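Local atomic coordinates of uncharacterized protein (Clostridium leptum, PDB entry 4PW1), a protein that is of unknown function and folds into a nine-stranded antiparallel beta sheet surrounded by alpha-helices. Residues Asp85-Glu90 with Arg95-Met100; Asn52-Leu57 with Glu65-Leu70; Pro69-Arg74 with Arg81-Met86. One frame throughout, in Å; residues are numbered along the deposited sequence.

How the contacts relate
The three contacts lie on the same side of the chain's centre, all within the first DUF6836 region, and their centres are 10 to 11 Å apart. Contact 2 comes first along the chain, joining helices 44-58 and 64-67; contact 3 begins on its last residues, Pro69 and Leu70, and ties the following loop to strand 80-89. Contact 1 continues from Asp85 and Met86 into the hairpin with strand 95-103. Contacts 1 and 3 therefore build the same nine-stranded sheet from opposite edges of strand 80-89. Leu88 of contact 1 touches Val54 and Leu67 of contact 2, where the helices cover the sheet, so the helices and this face of the sheet share one apolar layer.

Contact 1 of 3, residues Asp85-Glu90 with Arg95-Met100; sequences DMALTE and RYLVNM
The ring of Tyr96 meets Glu90 through its CE1 atom, which CG of Glu90 approaches obliquely at 3.7 Å, while the carbonyl O of Leu88 lies near the ring plane at its edge; Tyr112 of strand 106-114 stacks on the ring. The second pair of flat groups, the carboxylate of Asp85 and the amide of Asn99, stand almost perpendicular, 84° apart. Both pairs belong to an antiparallel beta hairpin, strands 80-89 and 95-103, third and fourth across the nine-stranded sheet. Met86 with Val98 and Leu88 with Tyr96 are hydrogen-bonded pairs, and Ala87 with Leu97 and Thr89 with Arg95 are non-hydrogen-bonded ones. Tyr96 N reaches Leu88 O at 2.8 Å in a nearly straight bond. At Asp85 the regular pattern breaks in a beta bulge: Leu83 pairs with Met100 and Met86 with Val98, one residue more on the first strand than on the second. The Asn99 side chain fills in there. Its OD1 takes the backbone N of Asp85 at 2.8 Å, from above the carbonyl plane, and its ND2 gives a hydrogen bond of 2.9 Å to OD1 of Asp85; this acceptor lies in the amide plane, while the donor comes to the anti side of the carboxylate, tilted from its plane. Two bonds thus fix the rotation of the amide. On the face carrying Met86, Leu88, Tyr96 and Val98, the bend at the last torsion of Met86 (chi3 66°) turns its methyl CE toward Val98, alongside which it lies, 3.9 Å from CB. On the other face Arg95 runs outward to a salt bridge with Asp116. At the hairpin's turn end a water donates to OE2 of Glu90 and lies 2.9 Å from OH of Tyr96.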
# COMPACT_ATOMS: atom_id res chain seq x y z
N ASP B 85 8.25 -3.89 15.25
CA ASP B 85 9.70 -3.82 15.09
C ASP B 85 10.47 -4.23 16.33
O ASP B 85 11.38 -3.54 16.76
CB ASP B 85 10.11 -2.43 14.58
CG ASP B 85 9.66 -2.17 13.16
OD1 ASP B 85 9.47 -3.12 12.36
OD2 ASP B 85 9.50 -0.96 12.83
N MSE B 86 10.17 -5.41 16.88
CA MSE B 86 11.01 -5.96 17.92
C MSE B 86 12.33 -6.42 17.29
O MSE B 86 12.34 -7.24 16.34
CB MSE B 86 10.33 -7.13 18.65
CG MSE B 86 11.22 -7.69 19.71
SE MSE B 86 10.30 -9.16 20.63
CE MSE B 86 10.13 -10.50 19.27
N ALA B 87 13.45 -5.93 17.83
CA ALA B 87 14.78 -6.17 17.30
C ALA B 87 15.39 -7.36 17.97
O ALA B 87 15.45 -7.41 19.18
CB ALA B 87 15.71 -4.93 17.49
N LEU B 88 15.79 -8.37 17.21
CA LEU B 88 16.49 -9.54 17.76
C LEU B 88 17.80 -9.76 17.01
O LEU B 88 17.87 -9.53 15.80
CB LEU B 88 15.63 -10.81 17.59
CG LEU B 88 14.28 -10.83 18.28
CD1 LEU B 88 13.60 -12.14 17.94
CD2 LEU B 88 14.42 -10.71 19.79
N THR B 89 18.80 -10.30 17.70
CA THR B 89 20.04 -10.70 17.09
C THR B 89 20.24 -12.20 17.32
O THR B 89 20.25 -12.65 18.42
CB THR B 89 21.21 -9.89 17.67
OG1 THR B 89 21.00 -8.52 17.36
CG2 THR B 89 22.53 -10.30 17.04
N GLU B 90 20.35 -12.97 16.24
CA GLU B 90 20.66 -14.42 16.32
C GLU B 90 22.04 -14.64 16.92
O GLU B 90 22.87 -13.72 16.95
CB GLU B 90 20.68 -15.07 14.91
CG GLU B 90 19.45 -15.85 14.48
CD GLU B 90 19.22 -17.13 15.26
OE1 GLU B 90 20.08 -17.51 16.07
OE2 GLU B 90 18.17 -17.75 15.06
N ARG B 95 20.55 -9.96 12.21
CA ARG B 95 19.64 -9.06 12.90
C ARG B 95 18.28 -9.14 12.27
O ARG B 95 18.14 -9.06 11.05
CB ARG B 95 20.18 -7.64 12.84
CG ARG B 95 21.52 -7.57 13.56
CD ARG B 95 22.08 -6.17 13.62
NE ARG B 95 22.12 -5.62 12.29
CZ ARG B 95 22.56 -4.40 12.01
NH1 ARG B 95 23.02 -3.62 12.97
NH2 ARG B 95 22.56 -3.99 10.75
N TYR B 96 17.26 -9.28 13.10
CA TYR B 96 15.89 -9.40 12.64
C TYR B 96 14.99 -8.33 13.23
O TYR B 96 15.24 -7.83 14.31
CB TYR B 96 15.33 -10.74 13.04
CG TYR B 96 15.97 -11.88 12.35
CD1 TYR B 96 17.10 -12.46 12.87
CD2 TYR B 96 15.45 -12.37 11.16
CE1 TYR B 96 17.71 -13.52 12.25
CE2 TYR B 96 16.06 -13.43 10.51
CZ TYR B 96 17.20 -14.00 11.08
OH TYR B 96 17.86 -15.08 10.52
N LEU B 97 13.95 -7.98 12.49
CA LEU B 97 12.80 -7.28 13.06
C LEU B 97 11.65 -8.26 13.00
O LEU B 97 11.39 -8.89 11.96
CB LEU B 97 12.46 -6.01 12.25
CG LEU B 97 13.45 -4.86 12.37
CD1 LEU B 97 13.03 -3.67 11.50
CD2 LEU B 97 13.63 -4.42 13.83
N VAL B 98 10.99 -8.41 14.13
CA VAL B 98 9.77 -9.17 14.24
C VAL B 98 8.59 -8.21 14.42
O VAL B 98 8.62 -7.33 15.29
CB VAL B 98 9.78 -10.09 15.44
CG1 VAL B 98 8.46 -10.85 15.56
CG2 VAL B 98 10.93 -11.04 15.35
N ASN B 99 7.55 -8.43 13.62
CA ASN B 99 6.29 -7.71 13.74
C ASN B 99 5.17 -8.73 13.90
O ASN B 99 5.15 -9.76 13.21
CB ASN B 99 6.05 -6.85 12.51
CG ASN B 99 6.87 -5.58 12.56
OD1 ASN B 99 6.47 -4.61 13.19
ND2 ASN B 99 8.08 -5.65 12.04
N MSE B 100 4.23 -8.43 14.80
CA MSE B 100 3.08 -9.28 14.98
C MSE B 100 1.89 -8.50 15.36
O MSE B 100 1.99 -7.41 15.89
CB MSE B 100 3.26 -10.31 16.14
CG MSE B 100 4.46 -11.16 15.91
SE MSE B 100 4.61 -12.59 17.37
CE MSE B 100 2.95 -13.19 17.30
O HOH W 1 16.73 -17.19 12.24

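Contact 2 of 3, residues Asn52-Leu57 with Glu65-Leu70; sequences NSVRIL and EELYPL
Leu67 meets residues 52-57 through one methyl, CD1, which lies 4.3 Å from CB of Val54 and 3.9 Å from NH1 of Arg55. The first is a methyl against the branch point of Val54; in the second the methyl approaches the guanidinium obliquely. Little surface is buried between the two segments, 113 Å² in all, because the backbones stay well apart: CA of Val54 and CA of Leu67 are 9.0 Å from each other. The Arg55 chain runs back toward the start of its helix, and a bend at chi3 (-73°) swings NE across toward Asn52. There NH2 donates to OD1 of Asn52, 3.2 Å away; the oxygen is near the guanidinium plane, but the donor stands above the carbonyl plane of the amide rather than on a lone pair. The same NH2 forms a salt bridge with Asp64 and NH1 bonds to the carbonyl of Trp62, so the arginine pins the link between two successive helices that cover the nine-stranded antiparallel sheet. The helix keeps its regular bond from Ile56 N to Asn52 O (2.9 Å) and has a wider pi-type turn at 54-57. Further out, Val54 and Leu67 both rest on Leu88 of strand 80-89, and Leu67 also touches Ala51. Asn52 is anchored by its ND2 on the carbonyl of Ser48, and its side chain reaches Leu184 of helix 173-190.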
# COMPACT_ATOMS: atom_id res chain seq x y z
N ASN B 52 6.81 -18.41 21.23
CA ASN B 52 6.74 -19.63 20.44
C ASN B 52 6.58 -19.34 18.92
O ASN B 52 7.12 -20.05 18.07
CB ASN B 52 5.62 -20.47 20.97
CG ASN B 52 6.00 -21.15 22.27
OD1 ASN B 52 6.78 -22.08 22.26
ND2 ASN B 52 5.48 -20.69 23.36
N SER B 53 5.83 -18.32 18.58
CA SER B 53 5.71 -17.91 17.16
C SER B 53 7.07 -17.55 16.55
O SER B 53 7.40 -17.98 15.43
CB SER B 53 4.77 -16.74 17.03
OG SER B 53 3.45 -17.12 17.43
N VAL B 54 7.87 -16.79 17.29
CA VAL B 54 9.22 -16.44 16.85
C VAL B 54 10.03 -17.71 16.57
O VAL B 54 10.62 -17.85 15.48
CB VAL B 54 9.94 -15.54 17.88
CG1 VAL B 54 11.42 -15.37 17.52
CG2 VAL B 54 9.24 -14.19 18.01
N ARG B 55 10.05 -18.65 17.51
CA ARG B 55 10.83 -19.88 17.30
C ARG B 55 10.31 -20.79 16.18
O ARG B 55 11.10 -21.35 15.41
CB ARG B 55 10.94 -20.70 18.61
CG ARG B 55 11.83 -20.07 19.68
CD ARG B 55 12.03 -21.07 20.82
NE ARG B 55 10.81 -21.18 21.60
CZ ARG B 55 10.51 -20.41 22.65
NH1 ARG B 55 11.31 -19.43 23.06
NH2 ARG B 55 9.37 -20.57 23.27
N ILE B 56 9.01 -20.96 16.10
CA ILE B 56 8.43 -21.96 15.19
C ILE B 56 8.12 -21.38 13.80
O ILE B 56 8.40 -22.02 12.79
CB ILE B 56 7.19 -22.58 15.84
CG1 ILE B 56 7.60 -23.40 17.07
CG2 ILE B 56 6.44 -23.42 14.84
CD1 ILE B 56 6.44 -23.81 17.95
N LEU B 57 7.54 -20.19 13.74
CA LEU B 57 7.30 -19.55 12.43
C LEU B 57 8.57 -18.92 11.89
O LEU B 57 8.87 -19.02 10.70
CB LEU B 57 6.19 -18.49 12.47
CG LEU B 57 4.83 -18.96 13.01
CD1 LEU B 57 3.79 -17.87 12.94
CD2 LEU B 57 4.35 -20.19 12.25
N GLU B 65 13.39 -16.86 28.40
CA GLU B 65 14.13 -15.95 29.25
C GLU B 65 14.73 -14.81 28.45
O GLU B 65 14.69 -13.66 28.88
CB GLU B 65 15.22 -16.70 30.02
CG GLU B 65 16.04 -15.73 30.86
CD GLU B 65 16.99 -16.35 31.88
OE1 GLU B 65 17.13 -17.58 31.93
OE2 GLU B 65 17.62 -15.55 32.62
N GLU B 66 15.23 -15.08 27.26
CA GLU B 66 15.75 -13.99 26.38
C GLU B 66 14.63 -13.18 25.70
O GLU B 66 14.72 -11.97 25.56
CB GLU B 66 16.66 -14.57 25.30
CG GLU B 66 17.79 -15.46 25.82
CD GLU B 66 18.59 -16.25 24.75
OE1 GLU B 66 18.07 -17.08 23.98
OE2 GLU B 66 19.80 -16.05 24.72
N LEU B 67 13.54 -13.82 25.28
CA LEU B 67 12.49 -13.09 24.55
C LEU B 67 11.51 -12.32 25.44
O LEU B 67 11.06 -11.25 25.05
CB LEU B 67 11.68 -14.06 23.68
CG LEU B 67 12.51 -14.71 22.58
CD1 LEU B 67 11.65 -15.70 21.83
CD2 LEU B 67 13.10 -13.63 21.64
N TYR B 68 11.14 -12.87 26.60
CA TYR B 68 10.06 -12.27 27.43
C TYR B 68 10.29 -10.80 27.72
O TYR B 68 9.42 -10.00 27.49
CB TYR B 68 9.86 -13.06 28.74
CG TYR B 68 8.77 -14.10 28.65
CD1 TYR B 68 8.75 -15.04 27.62
CD2 TYR B 68 7.76 -14.14 29.59
CE1 TYR B 68 7.76 -15.99 27.51
CE2 TYR B 68 6.78 -15.11 29.53
CZ TYR B 68 6.78 -16.03 28.51
OH TYR B 68 5.79 -16.94 28.43
N PRO B 69 11.51 -10.42 28.13
CA PRO B 69 11.73 -9.01 28.36
C PRO B 69 11.60 -8.11 27.13
O PRO B 69 11.44 -6.92 27.29
CB PRO B 69 13.18 -8.94 28.87
CG PRO B 69 13.49 -10.33 29.37
CD PRO B 69 12.70 -11.24 28.49
N LEU B 70 11.66 -8.67 25.93
CA LEU B 70 11.63 -7.86 24.72
C LEU B 70 10.25 -7.84 24.05
O LEU B 70 9.97 -7.00 23.20
CB LEU B 70 12.64 -8.39 23.71
CG LEU B 70 14.09 -8.48 24.21
CD1 LEU B 70 14.97 -9.07 23.13
CD2 LEU B 70 14.59 -7.11 24.60

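Contact 3 of 3, residues Pro69-Arg74 with Arg81-Met86; sequences PLIKFR and RFLKDM
Arg74 and Phe82 form an antiparallel hydrogen-bonded pair, Arg74 N to Phe82 O at 2.8 Å and Phe82 N to Arg74 O at 2.9 Å, where the loop after helix 64-67 joins the edge of strand 80-89 and starts strand 74-76. The Phe73 ring presents one face to the strand, with CB of Leu83 over it in a CH-pi contact, 3.9 Å from the ring centroid and 19° off its normal; the backbone C of Arg81 lies at the ring's edge. With CG of Leu83 anti to the backbone N (chi1 -179°), its CD1 is carried toward the backbone of Lys72, 3.6 Å from N. Farther along, SE of Met86 lies against CG1 of Ile71 at 3.6 Å, and Ile71 in turn touches Ala50 of helix 44-58. On the other side of the sheet from Phe73, the guanidinium of Arg74 meets the Lys84 chain with its edge, NH2 3.5 Å from CB and CD in its plane. A water lies over the guanidinium centre; it donates to the carbonyl of Lys72 and accepts from the backbone N of Lys84, bridging loop and strand where direct pairing has ended. Arg74 NH2 and Lys84 NZ, of like charge, stay 5.9 Å apart; a long, weak salt bridge from Lys84 to Asp85 would partly offset the like charges, while NH2 of Arg74 meets the carbons of Lys84 and not its NZ.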
# COMPACT_ATOMS: atom_id res chain seq x y z
N PRO B 69 11.51 -10.42 28.13
CA PRO B 69 11.73 -9.01 28.36
C PRO B 69 11.60 -8.11 27.13
O PRO B 69 11.44 -6.92 27.29
CB PRO B 69 13.18 -8.94 28.87
CG PRO B 69 13.49 -10.33 29.37
CD PRO B 69 12.70 -11.24 28.49
N LEU B 70 11.66 -8.67 25.93
CA LEU B 70 11.63 -7.86 24.72
C LEU B 70 10.25 -7.84 24.05
O LEU B 70 9.97 -7.00 23.20
CB LEU B 70 12.64 -8.39 23.71
CG LEU B 70 14.09 -8.48 24.21
CD1 LEU B 70 14.97 -9.07 23.13
CD2 LEU B 70 14.59 -7.11 24.60
N ILE B 71 9.39 -8.79 24.39
CA ILE B 71 8.07 -8.83 23.78
C ILE B 71 7.11 -7.85 24.47
O ILE B 71 6.43 -8.19 25.42
CB ILE B 71 7.51 -10.25 23.84
CG1 ILE B 71 8.43 -11.17 23.02
CG2 ILE B 71 6.10 -10.32 23.28
CD1 ILE B 71 8.13 -12.66 23.20
N LYS B 72 6.98 -6.65 23.90
CA LYS B 72 6.16 -5.59 24.45
C LYS B 72 5.02 -5.19 23.52
O LYS B 72 5.13 -4.25 22.69
CB LYS B 72 7.04 -4.41 24.80
CG LYS B 72 8.02 -4.73 25.93
CD LYS B 72 8.68 -3.46 26.43
CE LYS B 72 9.87 -3.09 25.56
NZ LYS B 72 11.03 -3.99 25.83
N PHE B 73 3.92 -5.91 23.65
CA PHE B 73 2.71 -5.60 22.90
C PHE B 73 2.10 -4.29 23.33
O PHE B 73 2.21 -3.87 24.50
CB PHE B 73 1.68 -6.72 22.99
CG PHE B 73 1.96 -7.87 22.05
CD1 PHE B 73 2.79 -8.90 22.41
CD2 PHE B 73 1.41 -7.87 20.75
CE1 PHE B 73 3.04 -9.96 21.53
CE2 PHE B 73 1.63 -8.92 19.89
CZ PHE B 73 2.45 -9.97 20.28
N ARG B 74 1.51 -3.60 22.34
CA ARG B 74 0.80 -2.35 22.55
C ARG B 74 -0.63 -2.53 22.14
O ARG B 74 -0.92 -3.10 21.07
CB ARG B 74 1.46 -1.20 21.78
CG ARG B 74 2.87 -0.93 22.26
CD ARG B 74 3.40 0.44 21.85
NE ARG B 74 3.61 0.50 20.42
CZ ARG B 74 4.79 0.49 19.81
NH1 ARG B 74 5.94 0.44 20.49
NH2 ARG B 74 4.83 0.55 18.49
N ARG B 81 -3.80 -5.94 19.24
CA ARG B 81 -2.53 -5.90 19.93
C ARG B 81 -1.41 -5.94 18.88
O ARG B 81 -1.39 -6.82 18.03
CB ARG B 81 -2.47 -7.10 20.88
CG ARG B 81 -3.42 -6.87 22.07
CD ARG B 81 -3.95 -8.15 22.63
NE ARG B 81 -4.72 -7.92 23.85
CZ ARG B 81 -6.02 -7.62 23.90
NH1 ARG B 81 -6.73 -7.39 22.79
NH2 ARG B 81 -6.57 -7.44 25.08
N PHE B 82 -0.48 -4.99 18.97
CA PHE B 82 0.60 -4.87 18.04
C PHE B 82 1.94 -5.05 18.73
O PHE B 82 2.22 -4.41 19.74
CB PHE B 82 0.64 -3.48 17.43
CG PHE B 82 -0.55 -3.12 16.59
CD1 PHE B 82 -0.58 -3.39 15.24
CD2 PHE B 82 -1.63 -2.43 17.15
CE1 PHE B 82 -1.65 -3.00 14.48
CE2 PHE B 82 -2.68 -2.02 16.37
CZ PHE B 82 -2.70 -2.32 15.04
N LEU B 83 2.81 -5.84 18.10
CA LEU B 83 4.25 -5.86 18.40
C LEU B 83 4.98 -5.33 17.21
O LEU B 83 5.04 -5.99 16.15
CB LEU B 83 4.65 -7.29 18.66
CG LEU B 83 6.11 -7.48 19.01
CD1 LEU B 83 6.37 -6.94 20.40
CD2 LEU B 83 6.45 -8.96 18.95
N LYS B 84 5.50 -4.13 17.33
CA LYS B 84 6.09 -3.41 16.22
C LYS B 84 7.61 -3.38 16.30
O LYS B 84 8.17 -2.87 17.25
CB LYS B 84 5.60 -1.97 16.17
CG LYS B 84 5.93 -1.25 14.84
CD LYS B 84 5.60 0.23 15.00
CE LYS B 84 5.46 0.95 13.68
NZ LYS B 84 6.71 0.90 12.93
N ASP B 85 8.25 -3.89 15.25
CA ASP B 85 9.70 -3.82 15.09
C ASP B 85 10.47 -4.23 16.33
O ASP B 85 11.38 -3.54 16.76
CB ASP B 85 10.11 -2.43 14.58
CG ASP B 85 9.66 -2.17 13.16
OD1 ASP B 85 9.47 -3.12 12.36
OD2 ASP B 85 9.50 -0.96 12.83
N MSE B 86 10.17 -5.41 16.88
CA MSE B 86 11.01 -5.96 17.92
C MSE B 86 12.33 -6.42 17.29
O MSE B 86 12.34 -7.24 16.34
CB MSE B 86 10.33 -7.13 18.65
CG MSE B 86 11.22 -7.69 19.71
SE MSE B 86 10.30 -9.16 20.63
CE MSE B 86 10.13 -10.50 19.27
O HOH W 2 5.20 -2.95 20.01